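Local coordinates for fibronectin type III domain-containing protein (Simiduia agarivorans, PDB 6P2K) that probably hydrolyses the glucan backbone of xyloglucan, this chain being the glycoside hydrolase family 74 beta-propeller part of a longer protein, at residues Y412-Q417 and L422-D427; T379-N384 and G429-N434; Y309-W314 and G365-S370. All blocks are in the same frame, centred on the assembly; numbering follows the deposited sequence.

Contact 1: residues Y412-Q417 and L422-D427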
loop_
_atom_site.group_PDB
_atom_site.type_symbol
_atom_site.label_atom_id
_atom_site.label_comp_id
_atom_site.label_asym_id
_atom_site.label_seq_id
_atom_site.Cartn_x
_atom_site.Cartn_y
_atom_site.Cartn_z
ATOM N N TYR B 412 -3.357 -20.209 -17.044
ATOM C CA TYR B 412 -3.920 -19.117 -17.828
ATOM C C TYR B 412 -4.027 -19.518 -19.294
ATOM O O TYR B 412 -3.075 -20.058 -19.867
ATOM C CB TYR B 412 -3.056 -17.863 -17.697
ATOM C CG TYR B 412 -3.533 -16.707 -18.546
ATOM C CD1 TYR B 412 -4.542 -15.863 -18.103
ATOM C CD2 TYR B 412 -2.970 -16.457 -19.793
ATOM C CE1 TYR B 412 -4.981 -14.802 -18.883
ATOM C CE2 TYR B 412 -3.404 -15.409 -20.578
ATOM C CZ TYR B 412 -4.410 -14.583 -20.117
ATOM O OH TYR B 412 -4.846 -13.529 -20.886
ATOM N N VAL B 413 -5.187 -19.249 -19.893
ATOM C CA VAL B 413 -5.412 -19.431 -21.320
ATOM C C VAL B 413 -6.120 -18.191 -21.841
ATOM O O VAL B 413 -7.002 -17.645 -21.170
ATOM C CB VAL B 413 -6.252 -20.692 -21.626
ATOM C CG1 VAL B 413 -6.377 -20.898 -23.136
ATOM C CG2 VAL B 413 -5.649 -21.925 -20.963
ATOM N N ILE B 414 -5.734 -17.739 -23.032
ATOM C CA ILE B 414 -6.444 -16.665 -23.711
ATOM C C ILE B 414 -6.820 -17.137 -25.107
ATOM O O ILE B 414 -5.987 -17.705 -25.823
ATOM C CB ILE B 414 -5.621 -15.361 -23.778
ATOM C CG1 ILE B 414 -6.383 -14.299 -24.576
ATOM C CG2 ILE B 414 -4.239 -15.608 -24.378
ATOM C CD1 ILE B 414 -5.874 -12.889 -24.366
ATOM N N GLN B 415 -8.085 -16.937 -25.473
ATOM C CA GLN B 415 -8.541 -17.025 -26.854
ATOM C C GLN B 415 -8.687 -15.614 -27.401
ATOM O O GLN B 415 -9.383 -14.787 -26.807
ATOM C CB GLN B 415 -9.888 -17.741 -26.968
ATOM C CG GLN B 415 -9.909 -19.216 -26.667
ATOM C CD GLN B 415 -11.281 -19.811 -26.942
ATOM O OE1 GLN B 415 -11.838 -19.633 -28.028
ATOM N NE2 GLN B 415 -11.844 -20.502 -25.954
ATOM N N GLY B 416 -8.028 -15.339 -28.523
ATOM C CA GLY B 416 -8.274 -14.104 -29.238
ATOM C C GLY B 416 -9.409 -14.296 -30.220
ATOM O O GLY B 416 -9.321 -15.146 -31.109
ATOM N N GLN B 417 -10.485 -13.532 -30.075
ATOM C CA GLN B 417 -11.699 -13.783 -30.836
ATOM C C GLN B 417 -12.125 -12.547 -31.615
ATOM O O GLN B 417 -11.740 -11.417 -31.304
ATOM C CB GLN B 417 -12.844 -14.224 -29.911
ATOM C CG GLN B 417 -12.571 -15.534 -29.177
ATOM C CD GLN B 417 -13.770 -16.024 -28.391
ATOM O OE1 GLN B 417 -14.817 -15.375 -28.363
ATOM N NE2 GLN B 417 -13.622 -17.174 -27.746
ATOM N N LEU B 422 -10.960 -10.249 -26.025
ATOM C CA LEU B 422 -10.060 -10.948 -25.108
ATOM C C LEU B 422 -10.872 -11.921 -24.263
ATOM O O LEU B 422 -11.523 -11.524 -23.297
ATOM C CB LEU B 422 -9.321 -9.952 -24.217
ATOM C CG LEU B 422 -8.509 -8.830 -24.874
ATOM C CD1 LEU B 422 -8.285 -7.688 -23.893
ATOM C CD2 LEU B 422 -7.176 -9.352 -25.392
ATOM N N MET B 423 -10.820 -13.207 -24.613
ATOM C CA MET B 423 -11.523 -14.259 -23.882
ATOM C C MET B 423 -10.498 -15.015 -23.042
ATOM O O MET B 423 -9.609 -15.676 -23.586
ATOM C CB MET B 423 -12.246 -15.195 -24.850
ATOM C CG MET B 423 -13.090 -16.261 -24.177
ATOM S SD MET B 423 -14.523 -15.571 -23.329
ATOM C CE MET B 423 -15.423 -14.888 -24.721
ATOM N N GLU B 424 -10.618 -14.922 -21.720
ATOM C CA GLU B 424 -9.544 -15.340 -20.830
ATOM C C GLU B 424 -10.021 -16.371 -19.820
ATOM O O GLU B 424 -11.161 -16.332 -19.350
ATOM C CB GLU B 424 -8.949 -14.136 -20.096
ATOM C CG GLU B 424 -8.261 -13.154 -21.032
ATOM C CD GLU B 424 -7.715 -11.947 -20.307
ATOM O OE1 GLU B 424 -8.471 -10.973 -20.122
ATOM O OE2 GLU B 424 -6.530 -11.976 -19.916
ATOM N N SER B 425 -9.119 -17.288 -19.479
ATOM C CA SER B 425 -9.384 -18.354 -18.525
ATOM C C SER B 425 -8.244 -18.448 -17.527
ATOM O O SER B 425 -7.083 -18.219 -17.876
ATOM C CB SER B 425 -9.560 -19.703 -19.232
ATOM O OG SER B 425 -9.905 -20.720 -18.305
ATOM N N TRP B 426 -8.582 -18.794 -16.284
ATOM C CA TRP B 426 -7.589 -19.018 -15.241
ATOM C C TRP B 426 -7.703 -20.400 -14.610
ATOM O O TRP B 426 -7.107 -20.635 -13.551
ATOM C CB TRP B 426 -7.694 -17.930 -14.167
ATOM C CG TRP B 426 -7.536 -16.556 -14.736
ATOM C CD1 TRP B 426 -6.381 -15.842 -14.842
ATOM C CD2 TRP B 426 -8.567 -15.743 -15.312
ATOM N NE1 TRP B 426 -6.628 -14.625 -15.431
ATOM C CE2 TRP B 426 -7.964 -14.540 -15.729
ATOM C CE3 TRP B 426 -9.941 -15.909 -15.501
ATOM C CZ2 TRP B 426 -8.689 -13.508 -16.328
ATOM C CZ3 TRP B 426 -10.660 -14.885 -16.097
ATOM C CH2 TRP B 426 -10.032 -13.700 -16.502
ATOM N N ASP B 427 -8.441 -21.321 -15.231
ATOM C CA ASP B 427 -8.541 -22.706 -14.772
ATOM C C ASP B 427 -8.269 -23.677 -15.916
ATOM O O ASP B 427 -8.878 -24.745 -16.012
ATOM C CB ASP B 427 -9.902 -22.984 -14.128
ATOM C CG ASP B 427 -11.079 -22.653 -15.042
ATOM O OD1 ASP B 427 -10.895 -22.530 -16.273
ATOM O OD2 ASP B 427 -12.202 -22.509 -14.512
#
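Tyr-412 swings its ring opposite its own backbone N (chi1 177°), and Glu-424 sets CG beside its backbone N (chi1 -65°); this brings phenol and carboxylate together on one face of a beta hairpin. The hairpin consists of strands 412-417 and 421-425 and forms part of a propeller blade. Tyr-412 OH donates to Glu-424 OE2 in a very short bond of 2.5 Å. The oxygen sits at the ring edge, with the carboxylate plane almost square to the ring (86°). Lys-482 pairs with the same OE2 and Trp-493 donates to OE1, so both oxygens of this buried acid are held and its charge is probably favoured. The tyrosine edge also meets the face of Trp-426 in an offset edge-to-face pair, CD1 lying 3.6 Å from Trp-426 NE1. A phenylalanine here would keep the ring but lacks the hydroxyl, and Glu-424 OE2 would probably depend more on Lys-482. Further along this face, Ile-414 CD1 touches Leu-422 CD2 at 3.9 Å. Four antiparallel backbone bonds join the strands, among them Gln-415 N to Met-423 O at 2.7 Å. The other face carries Val-413, Gln-415, Met-423 and Ser-425, and Trp-432 packs on all four. Thr-403 binds Gln-415 OE1. Gln-417 NE2 reaches that oxygen from above its carbonyl plane (3.1 Å) and lies 3.7 Å from Met-423 CG.

Contact 2: residues T379-N384 and G429-N434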
loop_
_atom_site.group_PDB
_atom_site.type_symbol
_atom_site.label_atom_id
_atom_site.label_comp_id
_atom_site.label_asym_id
_atom_site.label_seq_id
_atom_site.Cartn_x
_atom_site.Cartn_y
_atom_site.Cartn_z
ATOM N N THR B 379 -19.270 -20.196 -12.477
ATOM C CA THR B 379 -18.473 -20.895 -11.480
ATOM C C THR B 379 -18.328 -20.023 -10.239
ATOM O O THR B 379 -18.874 -18.921 -10.149
ATOM C CB THR B 379 -17.094 -21.268 -12.029
ATOM O OG1 THR B 379 -16.214 -20.142 -11.911
ATOM C CG2 THR B 379 -17.192 -21.687 -13.483
ATOM N N SER B 380 -17.560 -20.530 -9.280
ATOM C CA SER B 380 -17.329 -19.810 -8.038
ATOM C C SER B 380 -16.186 -18.807 -8.135
ATOM O O SER B 380 -15.971 -18.052 -7.181
ATOM C CB SER B 380 -17.061 -20.807 -6.909
ATOM O OG SER B 380 -15.867 -21.534 -7.143
ATOM N N GLN B 381 -15.452 -18.779 -9.246
ATOM C CA GLN B 381 -14.424 -17.767 -9.450
ATOM C C GLN B 381 -15.057 -16.455 -9.899
ATOM O O GLN B 381 -16.046 -16.444 -10.633
ATOM C CB GLN B 381 -13.412 -18.220 -10.503
ATOM C CG GLN B 381 -12.813 -19.594 -10.278
ATOM C CD GLN B 381 -12.324 -20.219 -11.577
ATOM O OE1 GLN B 381 -12.697 -21.343 -11.920
ATOM N NE2 GLN B 381 -11.495 -19.484 -12.311
ATOM N N THR B 382 -14.467 -15.340 -9.467
ATOM C CA THR B 382 -14.998 -14.026 -9.795
ATOM C C THR B 382 -13.935 -13.155 -10.448
ATOM O O THR B 382 -12.734 -13.307 -10.203
ATOM C CB THR B 382 -15.543 -13.293 -8.561
ATOM O OG1 THR B 382 -14.657 -13.491 -7.455
ATOM C CG2 THR B 382 -16.927 -13.815 -8.206
ATOM N N VAL B 383 -14.410 -12.233 -11.279
ATOM C CA VAL B 383 -13.598 -11.212 -11.923
ATOM C C VAL B 383 -14.152 -9.862 -11.491
ATOM O O VAL B 383 -15.328 -9.564 -11.733
ATOM C CB VAL B 383 -13.622 -11.349 -13.453
ATOM C CG1 VAL B 383 -12.845 -10.209 -14.109
ATOM C CG2 VAL B 383 -13.074 -12.704 -13.874
ATOM N N ASN B 384 -13.317 -9.053 -10.848
ATOM C CA ASN B 384 -13.721 -7.716 -10.431
ATOM C C ASN B 384 -13.578 -6.766 -11.614
ATOM O O ASN B 384 -12.479 -6.607 -12.155
ATOM C CB ASN B 384 -12.870 -7.248 -9.251
ATOM C CG ASN B 384 -13.511 -6.109 -8.478
ATOM O OD1 ASN B 384 -14.297 -5.334 -9.022
ATOM N ND2 ASN B 384 -13.174 -6.003 -7.198
ATOM N N GLY B 429 -8.813 -23.302 -19.183
ATOM C CA GLY B 429 -9.729 -23.275 -20.303
ATOM C C GLY B 429 -11.107 -23.838 -20.036
ATOM O O GLY B 429 -11.895 -23.968 -20.980
ATOM N N VAL B 430 -11.421 -24.180 -18.785
ATOM C CA VAL B 430 -12.760 -24.659 -18.455
ATOM C C VAL B 430 -13.748 -23.499 -18.422
ATOM O O VAL B 430 -14.803 -23.543 -19.065
ATOM C CB VAL B 430 -12.740 -25.423 -17.119
ATOM C CG1 VAL B 430 -14.156 -25.630 -16.599
ATOM C CG2 VAL B 430 -12.031 -26.760 -17.283
ATOM N N SER B 431 -13.422 -22.442 -17.680
ATOM C CA SER B 431 -14.320 -21.310 -17.504
ATOM C C SER B 431 -13.610 -20.027 -17.908
ATOM O O SER B 431 -12.384 -19.925 -17.818
ATOM C CB SER B 431 -14.814 -21.208 -16.062
ATOM O OG SER B 431 -13.786 -20.756 -15.198
ATOM N N TRP B 432 -14.396 -19.040 -18.343
ATOM C CA TRP B 432 -13.852 -17.871 -19.018
ATOM C C TRP B 432 -14.557 -16.594 -18.582
ATOM O O TRP B 432 -15.661 -16.613 -18.031
ATOM C CB TRP B 432 -13.979 -17.991 -20.540
ATOM C CG TRP B 432 -13.418 -19.251 -21.094
ATOM C CD1 TRP B 432 -13.980 -20.497 -21.044
ATOM C CD2 TRP B 432 -12.175 -19.395 -21.785
ATOM N NE1 TRP B 432 -13.157 -21.408 -21.659
ATOM C CE2 TRP B 432 -12.045 -20.757 -22.128
ATOM C CE3 TRP B 432 -11.158 -18.506 -22.148
ATOM C CZ2 TRP B 432 -10.940 -21.250 -22.816
ATOM C CZ3 TRP B 432 -10.057 -19.000 -22.832
ATOM C CH2 TRP B 432 -9.959 -20.358 -23.158
ATOM N N SER B 433 -13.896 -15.475 -18.874
ATOM C CA SER B 433 -14.468 -14.142 -18.773
ATOM C C SER B 433 -13.855 -13.287 -19.872
ATOM O O SER B 433 -12.662 -13.404 -20.160
ATOM C CB SER B 433 -14.204 -13.504 -17.403
ATOM O OG SER B 433 -14.675 -12.165 -17.371
ATOM N N ASN B 434 -14.673 -12.439 -20.495
ATOM C CA ASN B 434 -14.156 -11.456 -21.442
ATOM C C ASN B 434 -14.495 -10.033 -21.011
ATOM O O ASN B 434 -14.426 -9.107 -21.826
ATOM C CB ASN B 434 -14.661 -11.744 -22.862
ATOM C CG ASN B 434 -16.096 -11.286 -23.101
ATOM O OD1 ASN B 434 -16.903 -11.186 -22.180
ATOM N ND2 ASN B 434 -16.412 -10.999 -24.356
#
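Thr-379 and Ser-431 face each other across two segments of the chain that run 29° apart; the CA atoms of Thr-379 and Ser-431 are 7.3 Å apart. That is too wide for backbone pairing, and no hydrogen bond crosses. Within the beta-propeller fold, the contact packs strand 381-385 against the segment after hairpin 412-417/421-425, which Ser-433 joins through its backbone bond to Glu-424. Both segments border strand 388-395 in one antiparallel sheet, 431-432 only as a short, weakly bonded strand. The contact itself is made by side chains.

Thr-379 OG1 accepts from Gln-381 N at 3.1 Å, an ST turn at the corner where the chain bends at Ser-380. With OG1 held there and CG2 opposite the carbonyl carbon, the methyl is presented to Ser-431 CB at 3.5 Å. The hydroxyl of Ser-431 takes the position between its backbone N and carbonyl carbon (chi1 73°). It bonds to Asp-427 OD2 and to Thr-392 OG1, and the latter also bonds to Thr-379 OG1. The extended Gln-381 side chain also ends near this serine, CD 3.9 Å from Ser-431 OG. At the corner, Ser-380 O bonds to Thr-551 OG1 of the second subunit.

Farther along, Val-383 packs against Trp-426 and Pro-489 as well as Ser-433. Its CG2 branch makes the crossing touch, 3.8 Å from Ser-433 CB and 3.9 Å from Ser-433 OG.

Contact 3: residues Y309-W314 and G365-S370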
loop_
_atom_site.group_PDB
_atom_site.type_symbol
_atom_site.label_atom_id
_atom_site.label_comp_id
_atom_site.label_asym_id
_atom_site.label_seq_id
_atom_site.Cartn_x
_atom_site.Cartn_y
_atom_site.Cartn_z
ATOM N N TYR B 309 -52.158 -3.208 -25.981
ATOM C CA TYR B 309 -50.984 -2.595 -25.380
ATOM C C TYR B 309 -49.786 -3.516 -25.554
ATOM O O TYR B 309 -49.931 -4.737 -25.667
ATOM C CB TYR B 309 -51.199 -2.273 -23.893
ATOM C CG TYR B 309 -51.569 -3.455 -23.018
ATOM C CD1 TYR B 309 -52.874 -3.928 -22.971
ATOM C CD2 TYR B 309 -50.616 -4.080 -22.222
ATOM C CE1 TYR B 309 -53.218 -5.001 -22.164
ATOM C CE2 TYR B 309 -50.949 -5.153 -21.414
ATOM C CZ TYR B 309 -52.251 -5.609 -21.389
ATOM O OH TYR B 309 -52.587 -6.677 -20.586
ATOM N N TRP B 310 -48.602 -2.911 -25.590
ATOM C CA TRP B 310 -47.341 -3.631 -25.676
ATOM C C TRP B 310 -46.584 -3.483 -24.365
ATOM O O TRP B 310 -46.569 -2.405 -23.763
ATOM C CB TRP B 310 -46.480 -3.113 -26.829
ATOM C CG TRP B 310 -47.029 -3.413 -28.189
ATOM C CD1 TRP B 310 -47.749 -2.571 -28.983
ATOM C CD2 TRP B 310 -46.889 -4.636 -28.921
ATOM N NE1 TRP B 310 -48.074 -3.196 -30.162
ATOM C CE2 TRP B 310 -47.556 -4.465 -30.149
ATOM C CE3 TRP B 310 -46.265 -5.858 -28.659
ATOM C CZ2 TRP B 310 -47.618 -5.472 -31.112
ATOM C CZ3 TRP B 310 -46.331 -6.857 -29.613
ATOM C CH2 TRP B 310 -47.001 -6.658 -30.824
ATOM N N GLU B 311 -45.955 -4.566 -23.927
ATOM C CA GLU B 311 -45.202 -4.585 -22.683
ATOM C C GLU B 311 -43.861 -5.256 -22.925
ATOM O O GLU B 311 -43.787 -6.280 -23.612
ATOM C CB GLU B 311 -45.974 -5.323 -21.585
ATOM C CG GLU B 311 -45.161 -5.657 -20.350
ATOM C CD GLU B 311 -45.938 -6.512 -19.368
ATOM O OE1 GLU B 311 -45.481 -6.667 -18.215
ATOM O OE2 GLU B 311 -47.009 -7.029 -19.751
ATOM N N LYS B 312 -42.801 -4.672 -22.375
ATOM C CA LYS B 312 -41.478 -5.280 -22.454
ATOM C C LYS B 312 -41.383 -6.363 -21.390
ATOM O O LYS B 312 -41.398 -6.069 -20.191
ATOM C CB LYS B 312 -40.386 -4.230 -22.274
ATOM C CG LYS B 312 -39.998 -3.525 -23.561
ATOM C CD LYS B 312 -38.600 -2.942 -23.481
ATOM C CE LYS B 312 -38.377 -1.922 -24.586
ATOM N NZ LYS B 312 -36.994 -1.365 -24.559
ATOM N N ILE B 313 -41.305 -7.624 -21.823
ATOM C CA ILE B 313 -41.126 -8.728 -20.883
ATOM C C ILE B 313 -39.659 -9.060 -20.668
ATOM O O ILE B 313 -39.340 -9.898 -19.810
ATOM C CB ILE B 313 -41.898 -9.974 -21.358
ATOM C CG1 ILE B 313 -41.386 -10.434 -22.725
ATOM C CG2 ILE B 313 -43.387 -9.672 -21.428
ATOM C CD1 ILE B 313 -41.818 -11.839 -23.087
ATOM N N TRP B 314 -38.761 -8.419 -21.413
ATOM C CA TRP B 314 -37.320 -8.574 -21.285
ATOM C C TRP B 314 -36.708 -7.234 -21.664
ATOM O O TRP B 314 -37.147 -6.611 -22.634
ATOM C CB TRP B 314 -36.805 -9.694 -22.194
ATOM C CG TRP B 314 -35.488 -10.294 -21.793
ATOM C CD1 TRP B 314 -34.830 -10.139 -20.604
ATOM C CD2 TRP B 314 -34.673 -11.155 -22.596
ATOM N NE1 TRP B 314 -33.650 -10.851 -20.623
ATOM C CE2 TRP B 314 -33.534 -11.483 -21.835
ATOM C CE3 TRP B 314 -34.795 -11.675 -23.889
ATOM C CZ2 TRP B 314 -32.528 -12.312 -22.324
ATOM C CZ3 TRP B 314 -33.793 -12.498 -24.371
ATOM C CH2 TRP B 314 -32.677 -12.810 -23.589
ATOM N N GLY B 365 -50.296 -16.074 -12.090
ATOM C CA GLY B 365 -51.029 -15.272 -11.119
ATOM C C GLY B 365 -50.354 -13.933 -10.908
ATOM O O GLY B 365 -50.781 -13.109 -10.088
ATOM N N ASN B 366 -49.296 -13.718 -11.681
ATOM C CA ASN B 366 -48.417 -12.558 -11.613
ATOM C C ASN B 366 -48.149 -11.919 -12.974
ATOM O O ASN B 366 -47.932 -10.704 -13.026
ATOM C CB ASN B 366 -47.083 -12.986 -10.979
ATOM C CG ASN B 366 -46.212 -11.811 -10.564
ATOM O OD1 ASN B 366 -45.990 -10.871 -11.316
ATOM N ND2 ASN B 366 -45.698 -11.880 -9.341
ATOM N N ASN B 367 -48.174 -12.679 -14.077
ATOM C CA ASN B 367 -47.752 -12.209 -15.407
ATOM C C ASN B 367 -46.310 -11.702 -15.392
ATOM O O ASN B 367 -45.967 -10.715 -16.049
ATOM C CB ASN B 367 -48.690 -11.143 -15.973
ATOM C CG ASN B 367 -48.576 -11.029 -17.487
ATOM O OD1 ASN B 367 -48.443 -12.039 -18.182
ATOM N ND2 ASN B 367 -48.618 -9.808 -18.002
ATOM N N SER B 368 -45.457 -12.398 -14.653
ATOM C CA SER B 368 -44.040 -12.092 -14.593
ATOM C C SER B 368 -43.246 -13.197 -15.276
ATOM O O SER B 368 -43.651 -14.365 -15.291
ATOM C CB SER B 368 -43.569 -11.924 -13.145
ATOM O OG SER B 368 -43.568 -13.160 -12.449
ATOM N N TYR B 369 -42.113 -12.808 -15.849
ATOM C CA TYR B 369 -41.214 -13.720 -16.533
ATOM C C TYR B 369 -39.887 -13.766 -15.790
ATOM O O TYR B 369 -39.398 -12.741 -15.309
ATOM C CB TYR B 369 -40.998 -13.290 -17.988
ATOM C CG TYR B 369 -42.233 -13.439 -18.846
ATOM C CD1 TYR B 369 -43.181 -12.428 -18.915
ATOM C CD2 TYR B 369 -42.455 -14.596 -19.580
ATOM C CE1 TYR B 369 -44.314 -12.564 -19.695
ATOM C CE2 TYR B 369 -43.584 -14.741 -20.364
ATOM C CZ TYR B 369 -44.512 -13.722 -20.418
ATOM O OH TYR B 369 -45.640 -13.857 -21.196
ATOM N N SER B 370 -39.316 -14.962 -15.692
ATOM C CA SER B 370 -38.053 -15.188 -14.996
ATOM C C SER B 370 -37.058 -15.744 -16.011
ATOM O O SER B 370 -37.139 -16.915 -16.394
ATOM C CB SER B 370 -38.246 -16.133 -13.813
ATOM O OG SER B 370 -37.057 -16.242 -13.052
HETATM O O HOH W 1 -48.251 -9.581 -21.186
HETATM O O HOH W 2 -44.017 -9.121 -16.983
HETATM O O HOH W 3 -47.921 -7.327 -15.821
#
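Two consecutive four-stranded sheets, consistent with neighbouring propeller blades, meet here through their outermost strands, 304-314 and 368-373. Ile-313 and Tyr-369 make the apolar half of the contact. Ile-313 CD1 stands over the centre of the Tyr-369 ring, a CH-pi contact with 4.2 Å to the centroid and only 7° off the ring normal. CG1 lies between the backbone N and the carbonyl carbon (chi1 61°), which lets CD1 cover the ring while CG2 rests 3.5 Å from Tyr-369 CE1. Both branches of the isoleucine therefore bear on the tyrosine.

The polar half is water-mediated. Glu-311 and Asn-367 approach from opposite directions, but OE2 of Glu-311 stays 3.7 Å from ND2 of Asn-367 without a bond, and the carboxylate and amide planes are 65° apart. Asn-367 ND2 donates to water 1 at 3.2 Å, and that water lies 3.2 Å from Glu-311 OE2. Water 2 donates to Glu-311 OE1 (3.1 Å) and to Asn-367 O (2.7 Å), and sits in plane at the edge of the Tyr-369 ring. Water 3 adds a weak link between the same two residues. Outside the contact, Glu-294 and Arg-347 bond to Tyr-369 OH, and His-362 to Asn-367 OD1.

A classic bulge at Ile-313 and Trp-314 faces Leu-292; a G1 bulge at Asn-367 and Ser-368, facing Asn-363, closes the turn into strand 368-373. Tyr-236 of the second subunit lies against Tyr-309 and Glu-311. Within its sheet strand 304-314 pairs with strand 292-300, beyond which lies 278-285; strand 368-373 pairs with 358-363.

How the contacts relate
Along the chain contact 3 comes first. Contact 2 then opens at 379-384 and closes at 429-434, with the whole of contact 1 in between. Contacts 1 and 2 are direct neighbours, their centres 10 Å apart. Strand 421-425 leads into strand 431-432, and Ser-433 N bonds to Glu-424 O at 2.9 Å, so the second segment of contact 2 lies beside the outer strand of the hairpin. The two form one continuous, mostly buried packing unit. Contact 3 lies 37 Å from contact 1 and 31 Å from contact 2, centre to centre. It joins two other sheets near the surface, probably neighbouring propeller blades. Contacts 2 and 3 both touch the second subunit, whereas contact 1 is buried within its own chain.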